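Local coordinates for alpha-rhamnosidase (Dictyoglomus thermophilum, PDB 6I60), which probably hydrolyses terminal non-reducing alpha-L-rhamnose residues from alpha-L-rhamnosides, acting as a glycoside hydrolase with a six-hairpin catalytic domain, at residues F634-I639 with L660-K665; K590-E594 with D653-Y657; G557-W561 with T629-Y633. All coordinates share one frame; numbering follows the deposited sequence.

Interaction 1: F634-I639 with L660-K665; sequences FYHDVI and LADKIK
Ile664 places its CD1 methyl over one face of the Phe634 ring. This is a CH-pi contact, with CD1 3.6 Å from the Phe634 ring centroid and 27° off the ring normal. The two side chains cross at about a right angle. The first torsion of Ile664 (chi1 -44°) splits its branches: CG1 carries CD1 to Phe634, while CG2, anti to the backbone N, lies against CB of Tyr635. The Tyr635 ring meets the opposing helix at its edge, where the backbone O of Ala661 sits in the ring plane, 3.4 Å from CE1 of Tyr635. One face of the same ring carries CG1 of Ile639, from the next turn of its own helix. Ile639 also reaches across, with its CD1 3.6 Å from CB of Ala661. Val638 adds CG1, 3.8 Å from CD2 of Leu660. At Ala661 the backbones are nearest, its CA 5.7 Å from the CA of Tyr635. Further out, Phe634 rests on Leu596 of helix 586-599, and Leu660 touches the bound 2-(2-ethoxyethoxy)ethanol. The segment axes approach to 9.2 Å at an angle of 161°. This is an antiparallel helical hairpin, built from helices 626-648 and 651-672, within the six-hairpin glycosidase domain.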
loop_
_atom_site.group_PDB
_atom_site.type_symbol
_atom_site.label_atom_id
_atom_site.label_comp_id
_atom_site.label_asym_id
_atom_site.label_seq_id
_atom_site.Cartn_x
_atom_site.Cartn_y
_atom_site.Cartn_z
ATOM N N PHE A 634 15.217 -6.118 18.001
ATOM C CA PHE A 634 16.139 -7.236 17.834
ATOM C C PHE A 634 15.502 -8.532 18.318
ATOM O O PHE A 634 15.571 -9.563 17.639
ATOM C CB PHE A 634 17.443 -6.960 18.584
ATOM C CG PHE A 634 18.494 -8.012 18.378
ATOM C CD1 PHE A 634 18.633 -8.642 17.152
ATOM C CD2 PHE A 634 19.345 -8.370 19.410
ATOM C CE1 PHE A 634 19.601 -9.610 16.958
ATOM C CE2 PHE A 634 20.317 -9.338 19.224
ATOM C CZ PHE A 634 20.444 -9.958 17.997
ATOM N N TYR A 635 14.873 -8.495 19.494
ATOM C CA TYR A 635 14.113 -9.649 19.962
ATOM C C TYR A 635 12.928 -9.925 19.046
ATOM O O TYR A 635 12.597 -11.086 18.778
ATOM C CB TYR A 635 13.650 -9.413 21.401
ATOM C CG TYR A 635 12.750 -10.492 21.963
ATOM C CD1 TYR A 635 13.281 -11.600 22.605
ATOM C CD2 TYR A 635 11.369 -10.393 21.864
ATOM C CE1 TYR A 635 12.462 -12.585 23.123
ATOM C CE2 TYR A 635 10.543 -11.375 22.377
ATOM C CZ TYR A 635 11.097 -12.466 23.009
ATOM O OH TYR A 635 10.285 -13.449 23.525
ATOM N N HIS A 636 12.283 -8.866 18.550
ATOM C CA HIS A 636 11.146 -9.038 17.652
ATOM C C HIS A 636 11.560 -9.735 16.362
ATOM O O HIS A 636 10.874 -10.652 15.894
ATOM C CB HIS A 636 10.511 -7.678 17.354
ATOM C CG HIS A 636 9.286 -7.750 16.495
ATOM N ND1 HIS A 636 9.343 -7.916 15.128
ATOM C CD2 HIS A 636 7.971 -7.666 16.809
ATOM C CE1 HIS A 636 8.117 -7.940 14.638
ATOM N NE2 HIS A 636 7.266 -7.789 15.636
ATOM N N ASP A 637 12.687 -9.320 15.775
ATOM C CA ASP A 637 13.114 -9.898 14.506
ATOM C C ASP A 637 13.541 -11.351 14.660
ATOM O O ASP A 637 13.335 -12.155 13.745
ATOM C CB ASP A 637 14.248 -9.065 13.904
ATOM C CG ASP A 637 13.764 -7.738 13.342
ATOM O OD1 ASP A 637 14.603 -6.936 12.879
ATOM O OD2 ASP A 637 12.539 -7.497 13.366
ATOM N N VAL A 638 14.124 -11.705 15.803
ATOM C CA VAL A 638 14.593 -13.070 16.009
ATOM C C VAL A 638 13.434 -13.998 16.359
ATOM O O VAL A 638 13.407 -15.161 15.939
ATOM C CB VAL A 638 15.691 -13.084 17.090
ATOM C CG1 VAL A 638 16.095 -14.504 17.437
ATOM C CG2 VAL A 638 16.900 -12.288 16.621
ATOM N N ILE A 639 12.452 -13.503 17.117
ATOM C CA ILE A 639 11.336 -14.349 17.529
ATOM C C ILE A 639 10.477 -14.727 16.328
ATOM O O ILE A 639 10.129 -15.899 16.139
ATOM C CB ILE A 639 10.505 -13.650 18.621
ATOM C CG1 ILE A 639 11.055 -13.994 20.002
ATOM C CG2 ILE A 639 9.042 -14.067 18.543
ATOM C CD1 ILE A 639 10.871 -15.449 20.373
ATOM N N LEU A 660 18.375 -17.930 20.726
ATOM C CA LEU A 660 18.944 -16.610 20.731
ATOM C C LEU A 660 17.999 -15.599 21.249
ATOM O O LEU A 660 18.397 -14.657 21.832
ATOM C CB LEU A 660 19.421 -16.225 19.356
ATOM C CG LEU A 660 19.801 -14.783 19.131
ATOM C CD1 LEU A 660 21.101 -14.472 19.788
ATOM C CD2 LEU A 660 19.917 -14.524 17.667
ATOM N N ALA A 661 16.717 -15.822 21.057
ATOM C CA ALA A 661 15.678 -14.951 21.529
ATOM C C ALA A 661 15.671 -14.952 23.014
ATOM O O ALA A 661 15.539 -13.946 23.633
ATOM C CB ALA A 661 14.368 -15.422 21.007
ATOM N N ASP A 662 15.866 -16.101 23.612
ATOM C CA ASP A 662 16.000 -16.193 25.037
ATOM C C ASP A 662 17.216 -15.420 25.521
ATOM O O ASP A 662 17.174 -14.897 26.579
ATOM C CB ASP A 662 16.120 -17.632 25.458
ATOM C CG ASP A 662 14.838 -18.189 25.943
ATOM O OD1 ASP A 662 14.153 -18.864 25.183
ATOM O OD2 ASP A 662 14.496 -17.951 27.098
ATOM N N LYS A 663 18.247 -15.337 24.731
ATOM C CA LYS A 663 19.371 -14.600 25.193
ATOM C C LYS A 663 18.987 -13.130 25.370
ATOM O O LYS A 663 19.292 -12.534 26.342
ATOM C CB LYS A 663 20.576 -14.828 24.259
ATOM N N ILE A 664 18.287 -12.571 24.417
ATOM C CA ILE A 664 17.880 -11.199 24.412
ATOM C C ILE A 664 16.974 -10.865 25.571
ATOM O O ILE A 664 17.324 -10.084 26.402
ATOM C CB ILE A 664 17.369 -10.863 23.024
ATOM C CG1 ILE A 664 18.332 -11.450 22.036
ATOM C CG2 ILE A 664 17.384 -9.397 22.788
ATOM C CD1 ILE A 664 18.014 -11.189 20.613
ATOM N N LYS A 665 15.790 -11.404 25.623
ATOM C CA LYS A 665 14.961 -11.204 26.805
ATOM C C LYS A 665 15.802 -11.069 28.071
ATOM O O LYS A 665 15.727 -10.057 28.777
ATOM C CB LYS A 665 13.982 -12.376 26.922
ATOM C CG LYS A 665 13.128 -12.395 28.170
ATOM C CD LYS A 665 11.871 -13.219 27.932
ATOM C CE LYS A 665 11.410 -13.925 29.199
ATOM N NZ LYS A 665 11.833 -15.357 29.232
#

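Interaction 2: K590-E594 with D653-Y657; sequences KKYVE and DYKYY
Tyr657 and Val593, both buried, make the packed part of the contact. The Tyr657 ring has CG anti to the carbonyl carbon (chi1 -70°) and extends into the gap between the helices. CE1 of Tyr657 touches CG1 of Val593 at 3.9 Å. At the ring edge, the OH of Tyr657 lies 3.5 Å from CG of Lys590. CD2 of Tyr656 lies over one face, near the rim. Val593 and Tyr657 also touch helix 626-648, through Leu641 and Ser642. The more exposed side is looser and polar. There Lys590 and Asp653 meet from opposite directions in a salt bridge. NZ of Lys590 lies 3.2 Å from OD1 of Asp653, which accepts through its syn lone pair. A second bond, from NZ to OD2 of Asp653, is weak. The lysine chain bends at its third torsion, about the CG-CD bond (chi3 113°), on its way to the carboxylate. OD2 of Asp653 is also bonded to the hydroxyl of Tyr586, which gives the carboxylate a second hold. Glu594 comes no nearer than 4.4 Å, from its OE2 to the OH of Tyr657, and its carboxylate is paired with Lys597 instead. The segment axes stay 13.6 Å apart at 22°, so long side chains bridge the space. The arrangement is that of two near-parallel helices both packed against helix 626-648, within the helical six-hairpin glycosidase domain.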
loop_
_atom_site.group_PDB
_atom_site.type_symbol
_atom_site.label_atom_id
_atom_site.label_comp_id
_atom_site.label_asym_id
_atom_site.label_seq_id
_atom_site.Cartn_x
_atom_site.Cartn_y
_atom_site.Cartn_z
ATOM N N LYS A 590 17.372 -14.173 7.174
ATOM C CA LYS A 590 18.524 -14.717 7.882
ATOM C C LYS A 590 19.733 -13.802 7.760
ATOM O O LYS A 590 20.551 -13.727 8.684
ATOM C CB LYS A 590 18.856 -16.110 7.347
ATOM C CG LYS A 590 18.475 -17.254 8.277
ATOM C CD LYS A 590 19.083 -18.571 7.811
ATOM C CE LYS A 590 20.139 -19.076 8.788
ATOM N NZ LYS A 590 20.697 -20.402 8.386
ATOM N N LYS A 591 19.857 -13.093 6.637
ATOM C CA LYS A 591 21.007 -12.218 6.439
ATOM C C LYS A 591 20.880 -10.934 7.250
ATOM O O LYS A 591 21.876 -10.447 7.799
ATOM C CB LYS A 591 21.176 -11.900 4.954
ATOM C CG LYS A 591 22.617 -11.646 4.544
ATOM C CD LYS A 591 22.761 -11.586 3.032
ATOM C CE LYS A 591 23.075 -12.954 2.448
ATOM N NZ LYS A 591 23.688 -12.845 1.096
ATOM N N TYR A 592 19.672 -10.370 7.339
ATOM C CA TYR A 592 19.499 -9.153 8.125
ATOM C C TYR A 592 19.645 -9.434 9.614
ATOM O O TYR A 592 20.292 -8.667 10.337
ATOM C CB TYR A 592 18.142 -8.508 7.842
ATOM C CG TYR A 592 17.819 -7.410 8.832
ATOM C CD1 TYR A 592 18.506 -6.203 8.804
ATOM C CD2 TYR A 592 16.854 -7.591 9.814
ATOM C CE1 TYR A 592 18.230 -5.199 9.714
ATOM C CE2 TYR A 592 16.568 -6.591 10.728
ATOM C CZ TYR A 592 17.260 -5.398 10.673
ATOM O OH TYR A 592 16.982 -4.400 11.580
ATOM N N VAL A 593 19.038 -10.522 10.095
ATOM C CA VAL A 593 19.204 -10.904 11.493
ATOM C C VAL A 593 20.671 -11.173 11.798
ATOM O O VAL A 593 21.154 -10.863 12.895
ATOM C CB VAL A 593 18.309 -12.116 11.815
ATOM C CG1 VAL A 593 18.681 -12.729 13.158
ATOM C CG2 VAL A 593 16.847 -11.699 11.802
ATOM N N GLU A 594 21.408 -11.728 10.832
ATOM C CA GLU A 594 22.846 -11.902 11.004
ATOM C C GLU A 594 23.544 -10.559 11.182
ATOM O O GLU A 594 24.484 -10.440 11.977
ATOM C CB GLU A 594 23.428 -12.656 9.808
ATOM C CG GLU A 594 24.642 -13.506 10.138
ATOM C CD GLU A 594 24.417 -14.396 11.347
ATOM O OE1 GLU A 594 25.331 -14.483 12.195
ATOM O OE2 GLU A 594 23.329 -15.007 11.446
ATOM N N ASP A 653 17.240 -24.113 12.317
ATOM C CA ASP A 653 17.083 -22.666 12.379
ATOM C C ASP A 653 16.058 -22.264 13.429
ATOM O O ASP A 653 16.219 -21.230 14.087
ATOM C CB ASP A 653 16.683 -22.118 11.011
ATOM C CG ASP A 653 17.881 -21.745 10.162
ATOM O OD1 ASP A 653 19.021 -21.836 10.666
ATOM O OD2 ASP A 653 17.682 -21.360 8.991
ATOM N N TYR A 654 15.073 -23.096 13.646
ATOM C CA TYR A 654 14.057 -22.800 14.610
ATOM C C TYR A 654 14.679 -22.779 15.935
ATOM O O TYR A 654 14.704 -21.787 16.566
ATOM C CB TYR A 654 12.949 -23.824 14.552
ATOM C CG TYR A 654 12.062 -23.887 15.752
ATOM C CD1 TYR A 654 11.469 -22.789 16.250
ATOM C CD2 TYR A 654 11.814 -25.065 16.375
ATOM C CE1 TYR A 654 10.678 -22.856 17.350
ATOM C CE2 TYR A 654 11.024 -25.131 17.476
ATOM C CZ TYR A 654 10.465 -24.017 17.952
ATOM O OH TYR A 654 9.675 -24.088 19.037
ATOM N N LYS A 655 15.253 -23.877 16.358
ATOM C CA LYS A 655 15.890 -23.938 17.659
ATOM C C LYS A 655 16.969 -22.888 17.878
ATOM O O LYS A 655 17.081 -22.335 18.922
ATOM C CB LYS A 655 16.437 -25.331 17.893
ATOM C CG LYS A 655 15.988 -26.019 19.170
ATOM C CD LYS A 655 14.782 -25.378 19.861
ATOM C CE LYS A 655 14.309 -26.173 21.067
ATOM N NZ LYS A 655 13.626 -27.442 20.679
ATOM N N TYR A 656 17.770 -22.606 16.889
ATOM C CA TYR A 656 18.790 -21.629 17.035
ATOM C C TYR A 656 18.268 -20.286 17.363
ATOM O O TYR A 656 18.763 -19.671 18.224
ATOM C CB TYR A 656 19.568 -21.547 15.755
ATOM C CG TYR A 656 20.593 -20.488 15.752
ATOM C CD1 TYR A 656 21.790 -20.668 16.346
ATOM C CD2 TYR A 656 20.363 -19.310 15.154
ATOM C CE1 TYR A 656 22.731 -19.684 16.344
ATOM C CE2 TYR A 656 21.299 -18.324 15.151
ATOM C CZ TYR A 656 22.477 -18.525 15.752
ATOM O OH TYR A 656 23.404 -17.545 15.733
ATOM N N TYR A 657 17.259 -19.810 16.666
ATOM C CA TYR A 657 16.722 -18.483 16.919
ATOM C C TYR A 657 15.912 -18.424 18.151
ATOM O O TYR A 657 15.866 -17.451 18.825
ATOM C CB TYR A 657 15.923 -17.994 15.742
ATOM C CG TYR A 657 16.822 -17.701 14.622
ATOM C CD1 TYR A 657 17.851 -16.858 14.785
ATOM C CD2 TYR A 657 16.680 -18.313 13.425
ATOM C CE1 TYR A 657 18.706 -16.609 13.776
ATOM C CE2 TYR A 657 17.545 -18.071 12.411
ATOM C CZ TYR A 657 18.551 -17.221 12.612
ATOM O OH TYR A 657 19.415 -16.947 11.632
#

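Interaction 3: G557-W561 with T629-Y633; sequences GDPAW and TSTFY
Tyr633 has its CG anti to the carbonyl carbon (chi1 -85°), and this turns its ring to lie under the backbone of Ala560. Asp558 is set differently, with CG anti to its own N (chi1 -169°), and its carboxylate folds back toward the start of the helix that follows. CA of Ala560 stands over one face of the Tyr633 ring in a CH-pi contact, 3.9 Å from the Tyr633 ring centroid and 26° off the normal. CB of Ala560 follows the same ring toward its rim, 3.6 Å from CE2 of Tyr633. CD1 of Phe632 lies over the opposite face, near its rim, so the ring sits between Ala560 and Phe632. Pro559 packs one turn back along helix 626-648. Its CG comes 3.4 Å from OG of Ser630, and its carbonyl O lies 3.7 Å from CB of Tyr633. Asp558 is the N-cap of helix 559-562: its OD1 accepts from N of Ala560 at 2.8 Å, through the anti lone pair. This is a capped helix start laid against the side of a longer helix, within the six-hairpin glycosidase domain. The cap is held from its other oxygen too, because OD2 of Asp558 accepts from the backbone N atoms of Lys609 and Tyr610. All the touching residues are buried, and several polar ends have partners beyond the two segments. OG of Ser630 bonds to the carbonyl O of Phe607, and the hydroxyl of Tyr633 pairs with that of Tyr766.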
loop_
_atom_site.group_PDB
_atom_site.type_symbol
_atom_site.label_atom_id
_atom_site.label_comp_id
_atom_site.label_asym_id
_atom_site.label_seq_id
_atom_site.Cartn_x
_atom_site.Cartn_y
_atom_site.Cartn_z
ATOM N N GLY A 557 20.402 0.654 8.569
ATOM C CA GLY A 557 19.092 1.121 8.973
ATOM C C GLY A 557 18.850 0.990 10.465
ATOM O O GLY A 557 19.459 0.165 11.142
ATOM N N ASP A 558 17.953 1.831 10.971
ATOM C CA ASP A 558 17.510 1.707 12.349
ATOM C C ASP A 558 16.754 0.392 12.525
ATOM O O ASP A 558 15.979 0.002 11.646
ATOM C CB ASP A 558 16.615 2.890 12.728
ATOM C CG ASP A 558 16.342 2.973 14.222
ATOM O OD1 ASP A 558 15.562 2.144 14.739
ATOM O OD2 ASP A 558 16.902 3.875 14.879
ATOM N N PRO A 559 16.973 -0.323 13.632
ATOM C CA PRO A 559 16.240 -1.586 13.831
ATOM C C PRO A 559 14.731 -1.415 13.818
ATOM O O PRO A 559 14.019 -2.290 13.310
ATOM C CB PRO A 559 16.755 -2.073 15.192
ATOM C CG PRO A 559 18.104 -1.448 15.326
ATOM C CD PRO A 559 17.993 -0.102 14.670
ATOM N N ALA A 560 14.219 -0.302 14.352
ATOM C CA ALA A 560 12.787 -0.033 14.281
ATOM C C ALA A 560 12.326 0.256 12.860
ATOM O O ALA A 560 11.126 0.171 12.580
ATOM C CB ALA A 560 12.421 1.142 15.190
ATOM N N TRP A 561 13.251 0.598 11.965
ATOM C CA TRP A 561 12.942 0.865 10.568
ATOM C C TRP A 561 13.158 -0.371 9.699
ATOM O O TRP A 561 12.256 -0.784 8.963
ATOM C CB TRP A 561 13.800 2.032 10.061
ATOM C CG TRP A 561 13.129 3.374 10.139
ATOM C CD1 TRP A 561 12.919 4.242 9.108
ATOM C CD2 TRP A 561 12.589 4.003 11.308
ATOM N NE1 TRP A 561 12.279 5.370 9.561
ATOM C CE2 TRP A 561 12.063 5.248 10.908
ATOM C CE3 TRP A 561 12.496 3.635 12.654
ATOM C CZ2 TRP A 561 11.454 6.124 11.803
ATOM C CZ3 TRP A 561 11.891 4.506 13.541
ATOM C CH2 TRP A 561 11.379 5.736 13.111
ATOM N N THR A 629 14.181 0.518 22.491
ATOM C CA THR A 629 13.432 0.291 21.257
ATOM C C THR A 629 14.224 -0.558 20.269
ATOM O O THR A 629 13.645 -1.407 19.584
ATOM C CB THR A 629 13.055 1.629 20.615
ATOM O OG1 THR A 629 12.636 2.553 21.638
ATOM C CG2 THR A 629 11.925 1.457 19.622
ATOM N N SER A 630 15.548 -0.372 20.206
ATOM C CA SER A 630 16.355 -1.130 19.254
ATOM C C SER A 630 16.447 -2.593 19.663
ATOM O O SER A 630 16.314 -3.493 18.825
ATOM C CB SER A 630 17.746 -0.515 19.143
ATOM O OG SER A 630 17.786 0.462 18.124
ATOM N N THR A 631 16.693 -2.849 20.949
ATOM C CA THR A 631 16.711 -4.221 21.440
ATOM C C THR A 631 15.323 -4.842 21.394
ATOM O O THR A 631 15.195 -6.059 21.223
ATOM C CB THR A 631 17.278 -4.258 22.859
ATOM O OG1 THR A 631 18.445 -3.427 22.927
ATOM C CG2 THR A 631 17.658 -5.672 23.247
ATOM N N PHE A 632 14.278 -4.022 21.539
ATOM C CA PHE A 632 12.912 -4.515 21.387
ATOM C C PHE A 632 12.703 -5.126 20.008
ATOM O O PHE A 632 12.077 -6.184 19.876
ATOM C CB PHE A 632 11.923 -3.372 21.636
ATOM C CG PHE A 632 10.514 -3.666 21.194
ATOM C CD1 PHE A 632 10.069 -3.277 19.939
ATOM C CD2 PHE A 632 9.624 -4.304 22.044
ATOM C CE1 PHE A 632 8.771 -3.538 19.535
ATOM C CE2 PHE A 632 8.324 -4.562 21.645
ATOM C CZ PHE A 632 7.898 -4.180 20.389
ATOM N N TYR A 633 13.230 -4.477 18.968
ATOM C CA TYR A 633 13.074 -4.986 17.613
ATOM C C TYR A 633 14.103 -6.053 17.268
ATOM O O TYR A 633 13.881 -6.826 16.329
ATOM C CB TYR A 633 13.143 -3.832 16.610
ATOM C CG TYR A 633 11.808 -3.147 16.412
ATOM C CD1 TYR A 633 10.796 -3.757 15.681
ATOM C CD2 TYR A 633 11.551 -1.902 16.973
ATOM C CE1 TYR A 633 9.570 -3.143 15.502
ATOM C CE2 TYR A 633 10.327 -1.276 16.798
ATOM C CZ TYR A 633 9.340 -1.903 16.062
ATOM O OH TYR A 633 8.117 -1.294 15.882
#

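Helix 626-648 serves interactions 1 and 3, and helix 651-672 serves interactions 1 and 2. Interactions 1 and 3 are buried. Interaction 2 is partly exposed. Chemistry follows place: interactions 1 and 3 both set an aliphatic carbon over a ring, but interaction 3 adds a capped helix start, and interaction 2 puts a salt bridge beside a tyrosine. The three also touch one another. CG2 of Val638 meets CG1 of Val593 at 3.9 Å, joining interactions 1 and 2. CG2 of Ile664 meets CG2 of Thr631 at 3.8 Å, joining 1 and 3. The OH of Tyr592 packs on CA of Pro559, linking 2 with 3.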